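Local coordinates for DUF4595 domain-containing protein (Bacteroides vulgatus, PDB 3TZG), which is of unknown function but folds as a porin-like beta barrel, in a family grouped with the membrane beta-barrel proteins, at residues I49-M54 against C64-Q69; G73-S78 against T97-K102; R79-L84 against E92-T97; F120-Q125 against T141-A146; N168-A173 against G192-R197. All coordinates share one frame; numbering follows the deposited sequence.

Contact 1. Residues I49-M54 against C64-Q69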
# COMPACT_ATOMS: atom_id res chain seq x y z
N ILE A 49 1.09 -8.08 14.88
CA ILE A 49 1.97 -8.25 13.73
C ILE A 49 2.91 -7.07 13.77
O ILE A 49 2.45 -5.94 13.83
CB ILE A 49 1.23 -8.40 12.37
CG1 ILE A 49 0.18 -9.54 12.41
CG2 ILE A 49 2.25 -8.61 11.22
CD1 ILE A 49 -0.69 -9.62 11.22
N THR A 50 4.22 -7.33 13.84
CA THR A 50 5.21 -6.25 13.89
C THR A 50 6.10 -6.38 12.71
O THR A 50 6.68 -7.46 12.51
CB THR A 50 6.00 -6.24 15.22
OG1 THR A 50 5.09 -6.12 16.32
CG2 THR A 50 7.03 -5.10 15.28
N ILE A 51 6.21 -5.30 11.93
CA ILE A 51 7.07 -5.23 10.75
C ILE A 51 8.27 -4.30 11.07
O ILE A 51 8.04 -3.17 11.46
CB ILE A 51 6.24 -4.79 9.52
CG1 ILE A 51 5.24 -5.92 9.12
CG2 ILE A 51 7.16 -4.44 8.35
CD1 ILE A 51 4.09 -5.56 8.16
N GLY A 52 9.50 -4.82 10.96
CA GLY A 52 10.75 -4.11 11.26
C GLY A 52 11.09 -2.89 10.40
O GLY A 52 10.19 -2.23 9.86
N GLN A 53 12.42 -2.58 10.26
CA GLN A 53 12.98 -1.41 9.52
C GLN A 53 12.78 -1.50 7.97
O GLN A 53 12.98 -2.57 7.39
CB GLN A 53 14.49 -1.27 9.83
CG GLN A 53 15.23 -0.07 9.19
CD GLN A 53 14.96 1.28 9.81
OE1 GLN A 53 14.98 1.45 11.04
NE2 GLN A 53 14.81 2.30 8.98
N MSE A 54 12.44 -0.35 7.33
CA MSE A 54 12.29 -0.15 5.87
C MSE A 54 12.94 1.21 5.47
O MSE A 54 13.12 2.06 6.34
CB MSE A 54 10.81 -0.22 5.43
CG MSE A 54 10.59 -0.08 3.91
SE MSE A 54 10.95 -1.66 2.76
CE MSE A 54 12.95 -1.64 2.60
N CYS A 64 10.45 3.07 10.15
CA CYS A 64 11.37 2.48 11.12
C CYS A 64 10.77 1.16 11.68
O CYS A 64 11.53 0.26 12.03
CB CYS A 64 11.71 3.47 12.24
SG CYS A 64 12.51 5.01 11.66
N ASN A 65 9.41 1.08 11.78
CA ASN A 65 8.62 -0.08 12.25
C ASN A 65 7.13 0.26 12.30
O ASN A 65 6.76 1.42 12.38
CB ASN A 65 9.07 -0.60 13.64
CG ASN A 65 8.80 0.33 14.79
OD1 ASN A 65 7.68 0.40 15.34
ND2 ASN A 65 9.85 1.02 15.23
N VAL A 66 6.29 -0.79 12.34
CA VAL A 66 4.84 -0.69 12.48
C VAL A 66 4.35 -1.92 13.27
O VAL A 66 4.81 -3.04 13.03
CB VAL A 66 4.08 -0.49 11.13
CG1 VAL A 66 4.42 -1.58 10.10
CG2 VAL A 66 2.57 -0.39 11.34
N THR A 67 3.45 -1.71 14.23
CA THR A 67 2.84 -2.80 14.97
C THR A 67 1.35 -2.69 14.69
O THR A 67 0.78 -1.61 14.86
CB THR A 67 3.23 -2.78 16.46
OG1 THR A 67 4.65 -2.76 16.58
CG2 THR A 67 2.64 -3.97 17.25
N PHE A 68 0.74 -3.76 14.19
CA PHE A 68 -0.69 -3.84 13.90
C PHE A 68 -1.40 -4.62 14.98
O PHE A 68 -0.92 -5.69 15.38
CB PHE A 68 -0.98 -4.51 12.55
CG PHE A 68 -0.49 -3.79 11.33
CD1 PHE A 68 -1.31 -2.88 10.67
CD2 PHE A 68 0.76 -4.08 10.78
CE1 PHE A 68 -0.87 -2.24 9.51
CE2 PHE A 68 1.19 -3.45 9.62
CZ PHE A 68 0.38 -2.51 9.01
N GLN A 69 -2.56 -4.12 15.41
CA GLN A 69 -3.39 -4.81 16.39
C GLN A 69 -4.50 -5.49 15.63
O GLN A 69 -5.27 -4.83 14.92
CB GLN A 69 -3.92 -3.84 17.46
CG GLN A 69 -4.21 -4.49 18.80
CD GLN A 69 -2.95 -4.94 19.48
OE1 GLN A 69 -1.88 -4.28 19.41
NE2 GLN A 69 -3.05 -6.07 20.19
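Thr50 and Thr67 stand side by side on one face of this antiparallel pair, pointing the same way, with Ile49, Ile51, Val66 and Phe68 on the other. Both threonines have OG1 anti to their own carbonyl carbon and CG2 anti to the backbone N. Because the strands run in opposite directions, hydroxyl and methyl alternate across the gap: Thr50 OG1 sits 3.4 Å from Thr67 CG2, and Thr50 CG2 is 3.6 Å from Thr67 OG1. The two OG1 atoms are also linked by a weak hydrogen bond, in which either could be the donor. An alanine at Thr50 would remove OG1 and CG2 and would probably lose the weak link and much of the contact with Thr67.

The opposite face is apolar. Ile51 CB lies 3.7 Å from Val66 CG1, while its CD1 reaches obliquely to the edge of the Phe68 ring, 3.9 Å from CE2. Val66 CG2 lies over one face of that ring, offset toward the rim, so its own strand meets a face, the partner strand an edge. Helix 181-188 packs against this face, with Phe185 on Ile51 and Tyr186 on Phe68.

Paired backbone bonds join Ile49 with Phe68 and Ile51 with Val66; the straightest, Phe68 N to Ile49 O, measures 2.8 Å at 172°. Farther along, the Gln53 side chain lies beside Cys64, where a classic beta bulge sets Cys64 and Asn65 both opposite Arg81. This is an antiparallel beta hairpin in a barrel wall, with a polar face and an apolar one turned to the helix.

Contact 2. Residues G73-S78 against T97-K102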
# COMPACT_ATOMS: atom_id res chain seq x y z
N GLY A 73 -10.08 -11.13 13.25
CA GLY A 73 -9.52 -11.41 11.93
C GLY A 73 -9.13 -10.24 11.05
O GLY A 73 -8.86 -10.46 9.86
N LYS A 74 -9.08 -9.01 11.59
CA LYS A 74 -8.70 -7.80 10.82
C LYS A 74 -7.87 -6.83 11.63
O LYS A 74 -8.11 -6.70 12.84
CB LYS A 74 -9.95 -7.03 10.35
CG LYS A 74 -10.96 -7.78 9.51
CD LYS A 74 -12.13 -6.88 9.27
CE LYS A 74 -13.17 -7.50 8.39
NZ LYS A 74 -14.31 -6.58 8.19
N ALA A 75 -6.97 -6.09 10.97
CA ALA A 75 -6.26 -5.01 11.68
C ALA A 75 -7.30 -3.96 12.13
O ALA A 75 -8.17 -3.57 11.34
CB ALA A 75 -5.18 -4.39 10.82
N ARG A 76 -7.26 -3.60 13.42
CA ARG A 76 -8.22 -2.65 13.97
C ARG A 76 -7.57 -1.28 14.19
O ARG A 76 -8.27 -0.26 14.15
CB ARG A 76 -8.79 -3.20 15.28
CG ARG A 76 -9.52 -4.52 15.09
CD ARG A 76 -10.71 -4.38 14.16
NE ARG A 76 -11.29 -5.67 13.83
CZ ARG A 76 -12.40 -5.83 13.13
NH1 ARG A 76 -13.06 -4.77 12.67
NH2 ARG A 76 -12.88 -7.04 12.88
N GLU A 77 -6.24 -1.27 14.39
CA GLU A 77 -5.43 -0.08 14.66
C GLU A 77 -3.94 -0.40 14.53
O GLU A 77 -3.58 -1.57 14.65
CB GLU A 77 -5.74 0.45 16.07
CG GLU A 77 -5.58 -0.63 17.11
CD GLU A 77 -5.99 -0.26 18.51
OE1 GLU A 77 -5.18 0.41 19.19
OE2 GLU A 77 -7.03 -0.78 18.97
N SER A 78 -3.09 0.61 14.29
CA SER A 78 -1.63 0.41 14.16
C SER A 78 -0.85 1.63 14.68
O SER A 78 -1.40 2.75 14.71
CB SER A 78 -1.23 0.14 12.71
OG SER A 78 -1.20 1.34 11.95
N THR A 97 -2.75 5.05 13.75
CA THR A 97 -3.79 4.77 12.76
C THR A 97 -4.86 3.84 13.32
O THR A 97 -4.56 2.96 14.14
CB THR A 97 -3.12 4.16 11.51
OG1 THR A 97 -2.24 5.14 10.98
CG2 THR A 97 -4.13 3.78 10.44
N VAL A 98 -6.10 4.03 12.83
CA VAL A 98 -7.26 3.20 13.12
C VAL A 98 -7.91 2.81 11.79
O VAL A 98 -7.98 3.60 10.85
CB VAL A 98 -8.28 3.84 14.11
CG1 VAL A 98 -7.70 3.89 15.52
CG2 VAL A 98 -8.75 5.23 13.65
N TYR A 99 -8.33 1.54 11.70
CA TYR A 99 -8.98 0.91 10.54
C TYR A 99 -10.46 0.63 10.89
O TYR A 99 -10.73 -0.02 11.91
CB TYR A 99 -8.22 -0.38 10.13
CG TYR A 99 -6.73 -0.16 9.90
CD1 TYR A 99 -6.27 0.39 8.72
CD2 TYR A 99 -5.80 -0.47 10.89
CE1 TYR A 99 -4.91 0.66 8.53
CE2 TYR A 99 -4.43 -0.23 10.69
CZ TYR A 99 -3.99 0.35 9.51
OH TYR A 99 -2.66 0.63 9.30
N ASP A 100 -11.42 1.19 10.12
CA ASP A 100 -12.86 0.99 10.33
C ASP A 100 -13.50 0.47 9.07
O ASP A 100 -13.16 0.91 7.96
CB ASP A 100 -13.56 2.23 10.81
CG ASP A 100 -13.16 2.56 12.23
OD1 ASP A 100 -13.82 2.05 13.18
OD2 ASP A 100 -12.18 3.33 12.41
N TYR A 101 -14.42 -0.49 9.25
CA TYR A 101 -15.09 -1.24 8.19
C TYR A 101 -16.58 -1.09 8.30
O TYR A 101 -17.10 -1.29 9.39
CB TYR A 101 -14.68 -2.72 8.29
CG TYR A 101 -13.19 -2.92 8.43
CD1 TYR A 101 -12.37 -3.01 7.30
CD2 TYR A 101 -12.58 -2.98 9.68
CE1 TYR A 101 -10.99 -3.20 7.43
CE2 TYR A 101 -11.20 -3.12 9.81
CZ TYR A 101 -10.42 -3.27 8.68
OH TYR A 101 -9.06 -3.40 8.80
N LYS A 102 -17.25 -0.69 7.21
CA LYS A 102 -18.71 -0.47 7.10
C LYS A 102 -19.14 -1.08 5.76
O LYS A 102 -18.95 -0.51 4.69
CB LYS A 102 -19.05 1.03 7.23
CG LYS A 102 -20.47 1.33 7.68
CD LYS A 102 -20.76 2.86 7.79
CE LYS A 102 -19.99 3.59 8.89
NZ LYS A 102 -20.30 5.05 8.95
O HOH W 1 -12.50 -1.82 13.06
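In this part of the beta hairpin formed by strands 74-85 and 90-102, a piece of the barrel wall, two tyrosines reach across to the partner strand. The tight side centres on Tyr99, whose ring edge runs along the backbone of Arg76 and Glu77. Its OH ends 3.1 Å from Ser78 OG, a hydrogen bond either hydroxyl could donate, and Tyr186 stacks on the ring. Tyr101 OH donates to Ala75 O at 2.7 Å, in the carbonyl plane, and is also bonded to Tyr186 OH. Lys74, extended, lays CD over the centre of the Tyr101 ring, 3.9 Å from the centroid, with NZ farther off-centre in a cation-pi contact. An alanine at Tyr101 would probably cost Ala75 O this partner and leave Lys74 with no ring to lie on.

The other side is looser. Glu77 and Val98 form a non-hydrogen-bonded pair at the surface, touching merely through Glu77 CB and Val98 CG1. Arg76, anchored through NE to Gly71 O, holds its guanidinium nearly perpendicular to the Tyr101 ring, the planes 88° apart. From its edge, NH1 donates to a water at 3.0 Å, and that water donates to Tyr99 O at 2.8 Å.

Contact 3. Residues R79-L84 against E92-T97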
# COMPACT_ATOMS: atom_id res chain seq x y z
N ARG A 79 0.42 1.41 15.08
CA ARG A 79 1.33 2.46 15.50
C ARG A 79 2.64 2.25 14.78
O ARG A 79 3.17 1.13 14.76
CB ARG A 79 1.52 2.55 17.02
CG ARG A 79 2.16 3.88 17.38
CD ARG A 79 1.99 4.33 18.80
NE ARG A 79 2.44 5.71 18.88
CZ ARG A 79 2.37 6.47 19.96
NH1 ARG A 79 1.87 5.98 21.09
NH2 ARG A 79 2.80 7.73 19.93
N ALA A 80 3.15 3.33 14.16
CA ALA A 80 4.38 3.28 13.39
C ALA A 80 5.32 4.41 13.73
O ALA A 80 4.88 5.51 14.11
CB ALA A 80 4.05 3.34 11.91
N ARG A 81 6.61 4.14 13.60
CA ARG A 81 7.66 5.13 13.73
C ARG A 81 8.21 5.32 12.35
O ARG A 81 8.53 4.34 11.68
CB ARG A 81 8.73 4.74 14.77
CG ARG A 81 9.81 5.81 14.88
CD ARG A 81 10.46 5.83 16.24
NE ARG A 81 9.51 6.24 17.27
CZ ARG A 81 9.81 6.35 18.55
NH1 ARG A 81 11.03 6.10 18.99
NH2 ARG A 81 8.87 6.72 19.42
N CYS A 82 8.25 6.56 11.87
CA CYS A 82 8.68 6.85 10.51
C CYS A 82 9.31 8.22 10.41
O CYS A 82 9.24 9.02 11.35
CB CYS A 82 7.50 6.74 9.56
SG CYS A 82 6.16 7.91 9.92
N MSE A 83 9.90 8.50 9.25
CA MSE A 83 10.45 9.80 8.88
C MSE A 83 9.40 10.48 8.07
O MSE A 83 8.80 9.84 7.22
CB MSE A 83 11.76 9.63 8.10
CG MSE A 83 12.83 8.87 8.87
SE MSE A 83 13.33 9.69 10.59
CE MSE A 83 13.75 11.57 10.00
N LEU A 84 9.08 11.73 8.38
CA LEU A 84 8.03 12.40 7.63
C LEU A 84 8.55 13.71 7.06
O LEU A 84 9.03 14.56 7.81
CB LEU A 84 6.79 12.66 8.52
CG LEU A 84 5.53 13.22 7.83
CD1 LEU A 84 4.76 12.14 7.16
CD2 LEU A 84 4.64 13.90 8.81
N GLU A 92 11.30 12.93 12.66
CA GLU A 92 11.09 11.59 13.21
C GLU A 92 9.74 11.64 13.88
O GLU A 92 9.57 12.31 14.91
CB GLU A 92 12.21 11.16 14.15
CG GLU A 92 12.01 9.76 14.68
CD GLU A 92 12.94 9.32 15.79
OE1 GLU A 92 13.72 10.16 16.29
OE2 GLU A 92 12.86 8.13 16.17
N ALA A 93 8.75 11.04 13.22
CA ALA A 93 7.37 11.11 13.62
C ALA A 93 6.83 9.79 14.17
O ALA A 93 7.40 8.73 13.93
CB ALA A 93 6.53 11.52 12.42
N ASP A 94 5.74 9.89 14.95
CA ASP A 94 4.95 8.79 15.46
C ASP A 94 3.60 8.85 14.78
O ASP A 94 2.94 9.90 14.78
CB ASP A 94 4.85 8.78 16.99
CG ASP A 94 5.75 7.71 17.58
OD1 ASP A 94 5.54 6.49 17.26
OD2 ASP A 94 6.68 8.06 18.34
N LYS A 95 3.23 7.72 14.13
CA LYS A 95 1.97 7.58 13.40
C LYS A 95 1.00 6.68 14.15
O LYS A 95 1.34 5.54 14.49
CB LYS A 95 2.24 7.04 11.99
CG LYS A 95 1.02 7.05 11.09
CD LYS A 95 1.34 6.34 9.79
CE LYS A 95 0.21 6.28 8.82
NZ LYS A 95 0.62 5.72 7.52
N GLN A 96 -0.19 7.19 14.41
CA GLN A 96 -1.28 6.47 15.05
C GLN A 96 -2.43 6.29 14.06
O GLN A 96 -3.02 7.27 13.59
CB GLN A 96 -1.75 7.18 16.30
CG GLN A 96 -0.90 6.91 17.49
CD GLN A 96 -1.30 7.71 18.70
OE1 GLN A 96 -2.14 8.61 18.65
NE2 GLN A 96 -0.70 7.40 19.82
N THR A 97 -2.75 5.05 13.75
CA THR A 97 -3.79 4.77 12.76
C THR A 97 -4.86 3.84 13.32
O THR A 97 -4.56 2.96 14.14
CB THR A 97 -3.12 4.16 11.51
OG1 THR A 97 -2.24 5.14 10.98
CG2 THR A 97 -4.13 3.78 10.44
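Strands 79-84 and 92-97 run antiparallel but strongly twisted, at 134°, with paired backbone hydrogen bonds at Ala80-Lys95 and Cys82-Ala93. On one face the side chains form a salt-bridge network with Asp94 in the middle. Asp94 OD2 accepts from Arg81 NH2 at 2.8 Å through its syn lone pair, OD2 lying near the guanidinium plane. Its other oxygen, OD1, makes a looser salt bridge to Arg79 NE, 3.6 Å away. Each guanidinium is steeply inclined to the carboxylate, so neither arginine makes a flat, two-pronged pairing with Asp94. Arg81 bends at chi3 and lies near Glu92 as well, but OE2 sits well out of its plane, 3.9 Å from NH1, a long contact of charges alone. Over the Arg79 guanidinium lies Gln96 NE2, 3.1 Å above its centre, the amide plane inclined at 66°.

This is the turn-ward half of an antiparallel beta hairpin in the barrel wall. Ala80, Cys82, Ala93 and Lys95 belong to the other face. There the contacts are small: Ala80 CB meets Lys95 CB at 4.1 Å, and Ala93 CB meets Leu84 CB at the same distance. Lys95 runs fully extended, CG anti to the backbone N, and carries NZ away from the neighbouring strand to a salt bridge with Asp182 of helix 181-188. At the far end Met83, present as selenomethionine, curls until SE lies 4.0 Å from Glu92 CB.

Contact 4. Residues F120-Q125 against T141-A146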
# COMPACT_ATOMS: atom_id res chain seq x y z
N PHE A 120 1.93 18.15 16.68
CA PHE A 120 1.10 17.64 15.59
C PHE A 120 1.70 18.05 14.24
O PHE A 120 2.00 19.23 14.02
CB PHE A 120 -0.34 18.15 15.73
CG PHE A 120 -1.22 17.72 14.58
CD1 PHE A 120 -1.74 16.43 14.51
CD2 PHE A 120 -1.50 18.60 13.53
CE1 PHE A 120 -2.51 16.03 13.43
CE2 PHE A 120 -2.28 18.20 12.45
CZ PHE A 120 -2.79 16.92 12.41
N LEU A 121 1.82 17.10 13.33
CA LEU A 121 2.45 17.36 12.03
C LEU A 121 1.50 17.19 10.84
O LEU A 121 1.61 17.96 9.87
CB LEU A 121 3.64 16.39 11.83
CG LEU A 121 4.79 16.43 12.84
CD1 LEU A 121 5.66 15.21 12.71
CD2 LEU A 121 5.63 17.65 12.65
N LYS A 122 0.65 16.14 10.87
CA LYS A 122 -0.20 15.77 9.74
C LYS A 122 -1.35 14.82 10.11
O LYS A 122 -1.20 13.93 10.95
CB LYS A 122 0.70 15.04 8.72
CG LYS A 122 0.24 15.03 7.29
CD LYS A 122 1.28 14.27 6.44
CE LYS A 122 0.81 13.89 5.05
NZ LYS A 122 0.46 15.07 4.21
N LYS A 123 -2.50 15.00 9.43
CA LYS A 123 -3.67 14.14 9.52
C LYS A 123 -4.00 13.64 8.12
O LYS A 123 -4.04 14.43 7.18
CB LYS A 123 -4.86 14.87 10.16
CG LYS A 123 -5.96 13.95 10.66
CD LYS A 123 -7.14 14.71 11.19
CE LYS A 123 -8.17 13.76 11.77
NZ LYS A 123 -9.43 14.45 12.20
N VAL A 124 -4.16 12.33 7.96
CA VAL A 124 -4.54 11.71 6.67
C VAL A 124 -5.80 10.88 6.89
O VAL A 124 -5.86 10.10 7.85
CB VAL A 124 -3.41 10.88 6.03
CG1 VAL A 124 -3.80 10.47 4.62
CG2 VAL A 124 -2.08 11.65 6.01
N GLN A 125 -6.83 11.10 6.05
CA GLN A 125 -8.12 10.41 6.15
C GLN A 125 -8.45 9.78 4.80
O GLN A 125 -8.64 10.48 3.83
CB GLN A 125 -9.22 11.37 6.60
CG GLN A 125 -8.96 12.03 7.94
CD GLN A 125 -10.02 13.03 8.24
OE1 GLN A 125 -10.94 12.75 9.00
NE2 GLN A 125 -9.91 14.22 7.65
N THR A 141 -8.94 10.64 -0.32
CA THR A 141 -7.97 10.98 0.71
C THR A 141 -7.98 12.45 0.96
O THR A 141 -7.97 13.24 0.01
CB THR A 141 -6.56 10.52 0.36
OG1 THR A 141 -6.58 9.24 -0.28
CG2 THR A 141 -5.68 10.45 1.56
N VAL A 142 -7.99 12.83 2.25
CA VAL A 142 -7.94 14.20 2.72
C VAL A 142 -6.72 14.33 3.59
O VAL A 142 -6.56 13.57 4.55
CB VAL A 142 -9.22 14.64 3.45
CG1 VAL A 142 -9.10 16.08 3.95
CG2 VAL A 142 -10.44 14.48 2.56
N PHE A 143 -5.84 15.30 3.24
CA PHE A 143 -4.61 15.61 3.97
C PHE A 143 -4.74 16.93 4.68
O PHE A 143 -4.96 17.95 4.03
CB PHE A 143 -3.41 15.65 3.01
CG PHE A 143 -3.12 14.37 2.26
CD1 PHE A 143 -3.78 14.09 1.06
CD2 PHE A 143 -2.18 13.46 2.74
CE1 PHE A 143 -3.51 12.90 0.37
CE2 PHE A 143 -1.91 12.28 2.05
CZ PHE A 143 -2.57 12.00 0.87
N THR A 144 -4.64 16.91 6.02
CA THR A 144 -4.67 18.13 6.81
C THR A 144 -3.26 18.35 7.35
O THR A 144 -2.68 17.46 7.98
CB THR A 144 -5.73 18.12 7.90
OG1 THR A 144 -7.00 17.91 7.30
CG2 THR A 144 -5.77 19.42 8.67
N GLU A 145 -2.68 19.52 7.03
CA GLU A 145 -1.34 19.89 7.46
C GLU A 145 -1.42 20.62 8.79
O GLU A 145 -2.51 21.03 9.19
CB GLU A 145 -0.65 20.74 6.38
CG GLU A 145 -0.29 19.96 5.12
CD GLU A 145 0.80 18.92 5.25
OE1 GLU A 145 1.74 19.14 6.04
OE2 GLU A 145 0.75 17.91 4.52
N ALA A 146 -0.27 20.74 9.50
CA ALA A 146 -0.15 21.37 10.83
C ALA A 146 -0.79 22.78 10.88
O ALA A 146 -1.45 23.11 11.88
CB ALA A 146 1.32 21.46 11.20
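Lys122 NZ is gripped across the strands by one hydrogen bond, a salt bridge to Glu145 OE2 at 2.9 Å that meets the oxygen from above the carboxylate plane. The two residues form a non-hydrogen-bonded pair in an antiparallel beta hairpin, strands 120-130 and 136-145 of the barrel wall, and their side chains lie alongside each other. Lys122 leaves the backbone with CG anti to N and stays extended until chi4, where a turn to 62° swings NZ back toward the partner strand. Glu145 bends at chi2 to receive it. The same turn brings NZ close to the neighbouring Phe143, 3.4 Å from CD2, approaching the ring obliquely.

Beyond the charge pair the same face becomes apolar. Val124 lies beside Phe143, putting CG1 3.7 Å from the ring's CE2, and the same methyl meets Thr141 CG2. The opposite face carries Lys123, Thr144, Gln125 and Val142; there Lys123 runs straight out, away from the other strand, and touches Thr144 through CB alone.

Paired backbone bonds hold Lys123 to Thr144 and Gln125 to Val142, all four near 2.9 Å and in their carbonyl planes. Toward the open end Leu121 and Lys122 both face Tyr112 in a classic beta bulge, and the pairing with the partner strand weakens. Phe120 lays its ring back along its own strand, one face over Lys122 N, an edge at Lys123 CB, and CE2 4.1 Å from Ala146 CA.

Contact 5. Residues N168-A173 against G192-R197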
# COMPACT_ATOMS: atom_id res chain seq x y z
N ASN A 168 0.02 -15.32 -3.65
CA ASN A 168 -0.12 -15.35 -2.19
C ASN A 168 -0.29 -13.91 -1.62
O ASN A 168 -0.99 -13.73 -0.64
CB ASN A 168 1.07 -16.05 -1.55
CG ASN A 168 2.37 -15.28 -1.63
OD1 ASN A 168 2.87 -14.94 -2.70
ND2 ASN A 168 2.93 -14.96 -0.48
N LEU A 169 0.35 -12.91 -2.26
CA LEU A 169 0.29 -11.51 -1.85
C LEU A 169 -0.82 -10.78 -2.58
O LEU A 169 -1.26 -11.23 -3.64
CB LEU A 169 1.63 -10.79 -2.12
CG LEU A 169 2.93 -11.37 -1.56
CD1 LEU A 169 4.09 -10.56 -2.03
CD2 LEU A 169 2.91 -11.45 -0.03
N ASN A 170 -1.26 -9.64 -2.01
CA ASN A 170 -2.26 -8.79 -2.65
C ASN A 170 -1.48 -7.79 -3.46
O ASN A 170 -1.10 -6.72 -2.97
CB ASN A 170 -3.22 -8.16 -1.64
CG ASN A 170 -4.27 -7.30 -2.27
OD1 ASN A 170 -4.58 -7.40 -3.46
ND2 ASN A 170 -4.88 -6.44 -1.48
N LEU A 171 -1.23 -8.16 -4.73
CA LEU A 171 -0.39 -7.40 -5.67
C LEU A 171 -0.97 -6.02 -6.04
O LEU A 171 -0.18 -5.20 -6.54
CB LEU A 171 -0.10 -8.23 -6.93
CG LEU A 171 0.71 -9.52 -6.61
CD1 LEU A 171 0.98 -10.31 -7.83
CD2 LEU A 171 2.00 -9.22 -5.84
N GLN A 172 -2.26 -5.70 -5.69
CA GLN A 172 -2.89 -4.38 -5.89
C GLN A 172 -2.14 -3.33 -5.12
O GLN A 172 -2.17 -2.14 -5.48
CB GLN A 172 -4.35 -4.36 -5.43
CG GLN A 172 -5.24 -5.40 -6.07
CD GLN A 172 -6.54 -5.58 -5.31
OE1 GLN A 172 -6.92 -4.77 -4.43
NE2 GLN A 172 -7.23 -6.68 -5.62
N ALA A 173 -1.46 -3.76 -4.01
CA ALA A 173 -0.67 -2.88 -3.15
C ALA A 173 0.44 -2.18 -3.94
O ALA A 173 0.91 -1.13 -3.53
CB ALA A 173 -0.06 -3.67 -2.01
N GLY A 192 -6.79 -6.24 6.04
CA GLY A 192 -8.17 -5.77 6.02
C GLY A 192 -9.14 -6.90 5.70
O GLY A 192 -10.36 -6.70 5.73
N GLN A 193 -8.58 -8.10 5.35
CA GLN A 193 -9.30 -9.34 5.01
C GLN A 193 -10.32 -9.03 3.88
O GLN A 193 -11.51 -9.34 3.98
CB GLN A 193 -9.94 -9.91 6.28
CG GLN A 193 -10.22 -11.38 6.31
CD GLN A 193 -10.88 -11.75 7.63
OE1 GLN A 193 -11.85 -11.12 8.10
NE2 GLN A 193 -10.36 -12.79 8.27
N LEU A 194 -9.82 -8.42 2.80
CA LEU A 194 -10.54 -8.03 1.60
C LEU A 194 -11.16 -9.22 0.86
O LEU A 194 -10.51 -10.25 0.66
CB LEU A 194 -9.60 -7.28 0.65
CG LEU A 194 -9.35 -5.79 0.86
CD1 LEU A 194 -9.00 -5.42 2.29
CD2 LEU A 194 -8.28 -5.31 -0.10
N ARG A 195 -12.42 -9.04 0.45
CA ARG A 195 -13.27 -9.99 -0.27
C ARG A 195 -12.63 -10.40 -1.64
O ARG A 195 -12.72 -11.58 -2.01
CB ARG A 195 -14.66 -9.34 -0.45
CG ARG A 195 -15.73 -10.16 -1.16
CD ARG A 195 -17.12 -9.53 -1.06
NE ARG A 195 -17.94 -10.11 0.01
CZ ARG A 195 -18.08 -9.59 1.22
NH1 ARG A 195 -17.48 -8.45 1.54
NH2 ARG A 195 -18.84 -10.19 2.13
N ASN A 196 -11.97 -9.46 -2.38
CA ASN A 196 -11.37 -9.75 -3.69
C ASN A 196 -9.89 -9.39 -3.73
O ASN A 196 -9.53 -8.23 -3.86
CB ASN A 196 -12.13 -9.01 -4.80
CG ASN A 196 -11.75 -9.31 -6.22
OD1 ASN A 196 -10.59 -9.50 -6.59
ND2 ASN A 196 -12.73 -9.26 -7.09
N ARG A 197 -9.05 -10.41 -3.70
CA ARG A 197 -7.60 -10.32 -3.72
C ARG A 197 -7.06 -10.91 -5.09
O ARG A 197 -5.92 -11.37 -5.19
CB ARG A 197 -7.12 -11.13 -2.48
CG ARG A 197 -5.70 -10.87 -2.01
CD ARG A 197 -5.36 -11.59 -0.70
NE ARG A 197 -5.54 -13.05 -0.74
CZ ARG A 197 -4.71 -13.90 -1.35
NH1 ARG A 197 -3.66 -13.45 -2.04
NH2 ARG A 197 -4.94 -15.21 -1.30
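The flat groups here are the Arg197 guanidinium and the amides of Asn170 and Gln172. Leu169 O lies in the guanidinium plane, at its edge, 3.6 Å from NH1. Asn168 O comes closer, 3.0 Å from the same NH1, yet obliquely and at an angle too poor for a hydrogen bond; the bond NH1 does make goes to Ala167 O, one residue earlier. The guanidinium is thus set against a run of successive carbonyls, which would probably suit its positive charge. Asn170 turns its amide almost perpendicular to it, the planes 81° apart, and makes contact lower down, CB lying 3.7 Å from Arg197 CG. The Arg197 chain starts with CG anti to the backbone N and bends at chi3, so its aliphatic part crosses Asn170 before the charged end rises toward Asn168.

These are two irregular loops, one leading toward helix 181-188 and one following it, and their meeting brings together the chain on both sides of that helix. Residues 171-173 make a short 3-10 turn, in which Ala173 N bonds to Asn170 O at 3.2 Å.

Asn170 ND2, hydrogen-bonded to Phe187 O of the helix, also has Leu194 CD2 against it at 3.8 Å, the two side chains crossing at about a right angle. Gln172 reaches across extended and gives the one hydrogen bond between the segments. Its NE2 donates to Asn196 O at 3.3 Å, with the oxygen in the Gln172 amide plane but NE2 29° above the carbonyl plane.

Contacts 1 to 4 belong to the strand wall; contact 5, made of loops around helix 181-188, lies nearest the chain's centre and has no strand pairing. Contacts 2 and 3 are two lengths of one hairpin and share Thr97. Contact 1 adjoins both through backbone bonds between strands 63-71 and 74-85. Contact 4 meets contact 3 by apolar packing of Leu121 on Leu84 and Ala93. The apolar face of contact 1 and the Tyr99 side of contact 2 are largely buried, whereas the charged face of contact 3 is largely exposed. Threonines oppose apolar side chains across contact 1's two faces, a single ion pair marks contact 4, and amides and carbonyls dominate contact 5.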